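Local coordinates for protein CD180 antigen (Mus musculus, PDB 3T6Q) that may cooperate with MD-1 and TLR4 in the innate immune response of B cells to bacterial lipopolysaccharide, leading to NF-kappa-B activation, at residues 15-20 with 30-35; 22-27 with 38-43. All blocks are in the same frame, centred on the assembly; numbering follows the deposited sequence. Where two conformers were deposited one is given.

How the contacts relate
Both contacts bring the loop that joins strands 16-18 and 37-39 against one of those strands or the residues after it, at the N-terminal end of the solenoid, and their segments alternate along the sequence. Contact 1 is the more buried: the ring of Tyr-17 packs on Leu-31, Pro-32 and Thr-35 of the loop. Contact 2 is partly exposed and mixes a buried asparagine amide, turned to the backbone of 22-24, with a phenylalanine against a leucine. The two meet where the strands run parallel as neighbours: Cys-19 N lies 2.9 Å from Glu-39 O and Tyr-17 O 3.0 Å from Glu-39 N, both probable hydrogen bonds. Both join the N-terminal cap to the first repeat, contact 2 reaching further into it.

Contact 1: 15-20 with 30-35; sequences KTYNCE and TLPNST. With NAG (2-acetamido-2-deoxy-beta-D-glucopyranose), chain Q.
The ring of Tyr-17 meets three residues of 30-35, Leu-31, Pro-32 and Thr-35, each obliquely. At the near end, CD2 of Leu-31 sits 3.7 Å from Tyr-17 CG and touches CB and CD1 as well, the two side chains sliding past each other in opposite directions. The same methyl reaches the sulfur of Cys-19, with Cys-19 SG to Leu-31 CD2 at 4.2 Å. At the far end Tyr-17 and Pro-32 come tip to tip, CG of the proline lying 3.6 Å from Tyr-17 CE2 and within touch of the hydroxyl. That hydroxyl is hydrogen-bonded to Glu-10 OE1 and to Asn-14 N. CB of Tyr-17 points toward 30-35, and chi1 of -69° sets CG beside the residue's own backbone N.

This is the N-terminal cap of the leucine-rich repeat solenoid, where the disulfide Cys-8 to Cys-19 ties down the start of the chain. Thr-35 meets the CD2 side of the ring, its OG1 3.7 Å from Tyr-17 CD2, while its CG2 rests on the carbonyl of Lys-15. It closes a type I turn from Pro-32: Thr-35 OG1 donates to Pro-32 O at 2.7 Å, and Thr-35 N bonds to the same oxygen at 3.1 Å. Two donors from one residue therefore grip a single carbonyl, which holds Thr-35 in the turn. Within the turn, Asn-33 carries a sugar, Asn-33 ND2 being bonded to C1 of the NAG at 1.4 Å, while its OD1 accepts from Arg-55.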
# COMPACT_ATOMS: atom_id res chain seq x y z
N LYS A 15 7.92 -18.80 -30.32
CA LYS A 15 6.99 -17.69 -30.16
C LYS A 15 6.59 -17.39 -28.70
O LYS A 15 6.58 -16.21 -28.30
CB LYS A 15 5.74 -17.95 -31.00
CG LYS A 15 4.78 -16.77 -31.02
CD LYS A 15 3.58 -17.05 -31.92
CE LYS A 15 2.47 -16.05 -31.68
NZ LYS A 15 1.29 -16.34 -32.54
N THR A 16 6.26 -18.43 -27.94
CA THR A 16 5.63 -18.24 -26.61
C THR A 16 6.25 -19.12 -25.56
O THR A 16 6.24 -20.33 -25.69
CB THR A 16 4.14 -18.55 -26.66
OG1 THR A 16 3.53 -17.64 -27.56
CG2 THR A 16 3.47 -18.39 -25.27
N TYR A 17 6.79 -18.49 -24.52
CA TYR A 17 7.50 -19.21 -23.47
C TYR A 17 6.94 -18.84 -22.10
O TYR A 17 6.69 -17.65 -21.83
CB TYR A 17 9.02 -18.98 -23.57
CG TYR A 17 9.57 -19.64 -24.82
CD1 TYR A 17 10.03 -20.97 -24.79
CD2 TYR A 17 9.56 -18.96 -26.04
CE1 TYR A 17 10.49 -21.58 -25.95
CE2 TYR A 17 10.02 -19.57 -27.20
CZ TYR A 17 10.48 -20.87 -27.15
OH TYR A 17 10.91 -21.46 -28.31
N ASN A 18 6.68 -19.88 -21.31
CA ASN A 18 6.30 -19.71 -19.92
C ASN A 18 7.45 -20.08 -18.98
O ASN A 18 7.78 -21.25 -18.83
CB ASN A 18 5.08 -20.57 -19.60
CG ASN A 18 4.53 -20.30 -18.22
OD1 ASN A 18 5.27 -20.20 -17.24
ND2 ASN A 18 3.23 -20.15 -18.13
N CYS A 19 8.05 -19.07 -18.37
CA CYS A 19 9.14 -19.25 -17.42
C CYS A 19 8.71 -18.94 -15.98
O CYS A 19 9.55 -18.61 -15.14
CB CYS A 19 10.29 -18.32 -17.77
SG CYS A 19 10.60 -18.19 -19.54
N GLU A 20 7.41 -19.03 -15.71
CA GLU A 20 6.89 -18.66 -14.38
C GLU A 20 7.48 -19.54 -13.29
O GLU A 20 7.64 -20.74 -13.50
CB GLU A 20 5.37 -18.80 -14.31
CG GLU A 20 4.60 -17.86 -15.19
CD GLU A 20 3.10 -18.05 -15.06
OE1 GLU A 20 2.64 -19.21 -15.13
OE2 GLU A 20 2.38 -17.04 -14.86
N THR A 30 18.84 -19.38 -23.50
CA THR A 30 18.20 -20.31 -24.43
C THR A 30 16.88 -19.82 -25.06
O THR A 30 16.34 -20.52 -25.92
CB THR A 30 17.93 -21.69 -23.78
OG1 THR A 30 17.13 -21.52 -22.60
CG2 THR A 30 19.24 -22.38 -23.41
N LEU A 31 16.35 -18.67 -24.65
CA LEU A 31 15.09 -18.16 -25.27
C LEU A 31 15.42 -17.50 -26.58
O LEU A 31 16.28 -16.61 -26.61
CB LEU A 31 14.35 -17.14 -24.38
CG LEU A 31 13.77 -17.52 -23.01
CD1 LEU A 31 13.20 -16.26 -22.35
CD2 LEU A 31 12.71 -18.61 -23.11
N PRO A 32 14.72 -17.89 -27.66
CA PRO A 32 15.03 -17.36 -28.99
C PRO A 32 14.75 -15.87 -29.14
O PRO A 32 13.88 -15.32 -28.45
CB PRO A 32 14.11 -18.18 -29.92
CG PRO A 32 12.97 -18.60 -29.03
CD PRO A 32 13.63 -18.89 -27.71
N ASN A 33 15.51 -15.23 -30.02
CA ASN A 33 15.38 -13.81 -30.31
C ASN A 33 14.02 -13.45 -30.91
O ASN A 33 13.60 -12.29 -30.90
CB ASN A 33 16.48 -13.37 -31.27
CG ASN A 33 17.85 -13.30 -30.61
OD1 ASN A 33 17.96 -13.17 -29.38
ND2 ASN A 33 18.90 -13.38 -31.43
N SER A 34 13.36 -14.47 -31.43
CA SER A 34 12.06 -14.34 -32.04
C SER A 34 10.88 -14.41 -31.05
O SER A 34 9.74 -14.22 -31.45
CB SER A 34 11.88 -15.47 -33.04
OG SER A 34 12.00 -16.69 -32.35
N THR A 35 11.15 -14.70 -29.77
CA THR A 35 10.07 -14.76 -28.74
C THR A 35 9.18 -13.52 -28.81
O THR A 35 9.66 -12.38 -28.82
CB THR A 35 10.66 -14.86 -27.32
OG1 THR A 35 11.51 -16.00 -27.26
CG2 THR A 35 9.51 -14.99 -26.27
C1 NAG Q . 20.29 -13.31 -31.03
C2 NAG Q . 20.89 -13.63 -32.41
C3 NAG Q . 22.27 -13.02 -32.71
C4 NAG Q . 22.58 -11.73 -31.94
C5 NAG Q . 21.95 -11.74 -30.55
C6 NAG Q . 22.15 -10.42 -29.81
C7 NAG Q . 20.43 -15.65 -33.67
C8 NAG Q . 20.59 -17.15 -33.76
N2 NAG Q . 20.98 -15.06 -32.61
O3 NAG Q . 22.35 -12.77 -34.10
O4 NAG Q . 23.98 -11.60 -31.82
O5 NAG Q . 20.57 -11.97 -30.70
O6 NAG Q . 21.22 -9.47 -30.28
O7 NAG Q . 19.81 -15.03 -34.55

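Contact 2: 22-27 with 38-43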
# COMPACT_ATOMS: atom_id res chain seq x y z
N LEU A 22 10.38 -20.03 -11.83
CA LEU A 22 11.67 -20.71 -11.96
C LEU A 22 12.83 -20.07 -11.17
O LEU A 22 13.96 -20.50 -11.30
CB LEU A 22 12.03 -20.88 -13.43
CG LEU A 22 11.11 -21.87 -14.16
CD1 LEU A 22 11.31 -21.81 -15.67
CD2 LEU A 22 11.37 -23.28 -13.62
N GLY A 23 12.53 -19.06 -10.36
CA GLY A 23 13.56 -18.33 -9.58
C GLY A 23 14.63 -17.61 -10.40
O GLY A 23 15.75 -17.46 -9.94
N LEU A 24 14.28 -17.12 -11.60
CA LEU A 24 15.28 -16.58 -12.53
C LEU A 24 15.67 -15.14 -12.24
O LEU A 24 14.81 -14.34 -11.89
CB LEU A 24 14.82 -16.71 -13.98
CG LEU A 24 14.38 -18.08 -14.52
CD1 LEU A 24 13.72 -17.91 -15.88
CD2 LEU A 24 15.56 -19.03 -14.62
N ASN A 25 16.96 -14.84 -12.39
CA ASN A 25 17.55 -13.51 -12.17
C ASN A 25 17.89 -12.81 -13.46
O ASN A 25 18.32 -11.66 -13.45
CB ASN A 25 18.83 -13.61 -11.33
CG ASN A 25 18.60 -14.24 -9.97
OD1 ASN A 25 17.69 -13.85 -9.25
ND2 ASN A 25 19.44 -15.20 -9.62
N GLU A 26 17.63 -13.46 -14.59
CA GLU A 26 17.87 -12.84 -15.90
C GLU A 26 17.09 -13.63 -16.93
O GLU A 26 16.67 -14.76 -16.66
CB GLU A 26 19.37 -12.87 -16.24
CG GLU A 26 19.94 -14.28 -16.31
CD GLU A 26 21.44 -14.31 -16.57
OE1 GLU A 26 21.90 -15.26 -17.24
OE2 GLU A 26 22.17 -13.39 -16.12
N ILE A 27 16.94 -13.08 -18.12
CA ILE A 27 16.28 -13.82 -19.19
C ILE A 27 17.18 -14.97 -19.65
O ILE A 27 18.34 -14.73 -19.93
CB ILE A 27 15.94 -12.89 -20.36
CG1 ILE A 27 14.81 -11.98 -19.95
CG2 ILE A 27 15.55 -13.67 -21.61
CD1 ILE A 27 14.73 -10.75 -20.80
N LEU A 38 6.18 -13.62 -23.60
CA LEU A 38 6.99 -14.09 -22.49
C LEU A 38 6.23 -13.93 -21.15
O LEU A 38 5.91 -12.82 -20.72
CB LEU A 38 8.33 -13.31 -22.44
CG LEU A 38 9.33 -13.95 -21.45
CD1 LEU A 38 9.56 -15.42 -21.75
CD2 LEU A 38 10.65 -13.20 -21.36
N GLU A 39 5.96 -15.07 -20.52
CA GLU A 39 5.27 -15.11 -19.21
C GLU A 39 6.37 -15.34 -18.22
O GLU A 39 6.90 -16.46 -18.10
CB GLU A 39 4.28 -16.29 -19.23
CG GLU A 39 3.45 -16.27 -20.51
CD GLU A 39 2.44 -17.39 -20.62
OE1 GLU A 39 2.48 -18.33 -19.80
OE2 GLU A 39 1.60 -17.34 -21.54
N PHE A 40 6.75 -14.29 -17.53
CA PHE A 40 7.92 -14.37 -16.67
C PHE A 40 7.56 -14.14 -15.18
O PHE A 40 8.43 -13.78 -14.39
CB PHE A 40 8.94 -13.32 -17.16
CG PHE A 40 10.40 -13.70 -16.91
CD1 PHE A 40 11.13 -13.09 -15.90
CD2 PHE A 40 11.02 -14.65 -17.70
CE1 PHE A 40 12.47 -13.44 -15.67
CE2 PHE A 40 12.35 -15.01 -17.48
CZ PHE A 40 13.08 -14.40 -16.46
N SER A 41 6.29 -14.34 -14.82
CA SER A 41 5.85 -14.04 -13.45
C SER A 41 6.56 -14.90 -12.41
O SER A 41 6.96 -16.03 -12.69
CB SER A 41 4.35 -14.18 -13.28
OG SER A 41 3.91 -15.48 -13.62
N PHE A 42 6.67 -14.34 -11.21
CA PHE A 42 7.18 -15.05 -10.04
C PHE A 42 8.65 -15.45 -10.18
O PHE A 42 9.06 -16.51 -9.70
CB PHE A 42 6.32 -16.27 -9.68
CG PHE A 42 4.88 -15.91 -9.30
CD1 PHE A 42 3.85 -16.08 -10.22
CD2 PHE A 42 4.57 -15.43 -8.03
CE1 PHE A 42 2.53 -15.77 -9.89
CE2 PHE A 42 3.24 -15.14 -7.68
CZ PHE A 42 2.24 -15.28 -8.62
N ASN A 43 9.44 -14.59 -10.83
CA ASN A 43 10.88 -14.78 -10.82
C ASN A 43 11.49 -13.73 -9.92
O ASN A 43 10.80 -13.21 -9.01
CB ASN A 43 11.43 -14.80 -12.26
CG ASN A 43 11.04 -16.06 -12.99
OD1 ASN A 43 10.29 -16.04 -13.99
ND2 ASN A 43 11.49 -17.20 -12.47
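The side-chain amide of Asn-43 brings one terminal atom up to three successive backbone nitrogens of 22-24. Asn-43 ND2, as modelled, lies 2.9 Å from Leu-24 N, 3.0 Å from Gly-23 N and 3.1 Å from Leu-22 N. The amide is probably turned over in the model; reversed, it would offer an oxygen to these nitrogens, and they may then be hydrogen bonds. The other terminal atom, modelled as Asn-43 OD1, is 3.0 Å from Phe-40 O and also stands over the centre of the Phe-40 ring. Three residues after Phe-40, in the order Leu-38, Phe-40, Asn-43 of the LxLxxN motif, this residue fits the consensus asparagine of a leucine-rich repeat, whose amides hydrogen-bond to the backbone of adjacent turns in a ladder.

Beside it Leu-24 runs in the same direction as Asn-43 and crosses Phe-40 at about a right angle, Leu-24 CD1 lying 3.6 Å from Phe-40 CE2. Chi1 of -150° sets CG of Phe-40 anti to the backbone N, and the ring's tip, Phe-40 CZ, meets Glu-26 O at the ring edge, 3.6 Å away. Ile-27 adds its CA to the same end of the ring, and its side chain touches Phe-53 and Leu-56.

Phe-42 makes a cation-pi contact with a basic side chain of another protein's chain. Leu-38 starts the segment on strand 37-39, which runs between strand 16-18 and strand 61-63, parallel to both.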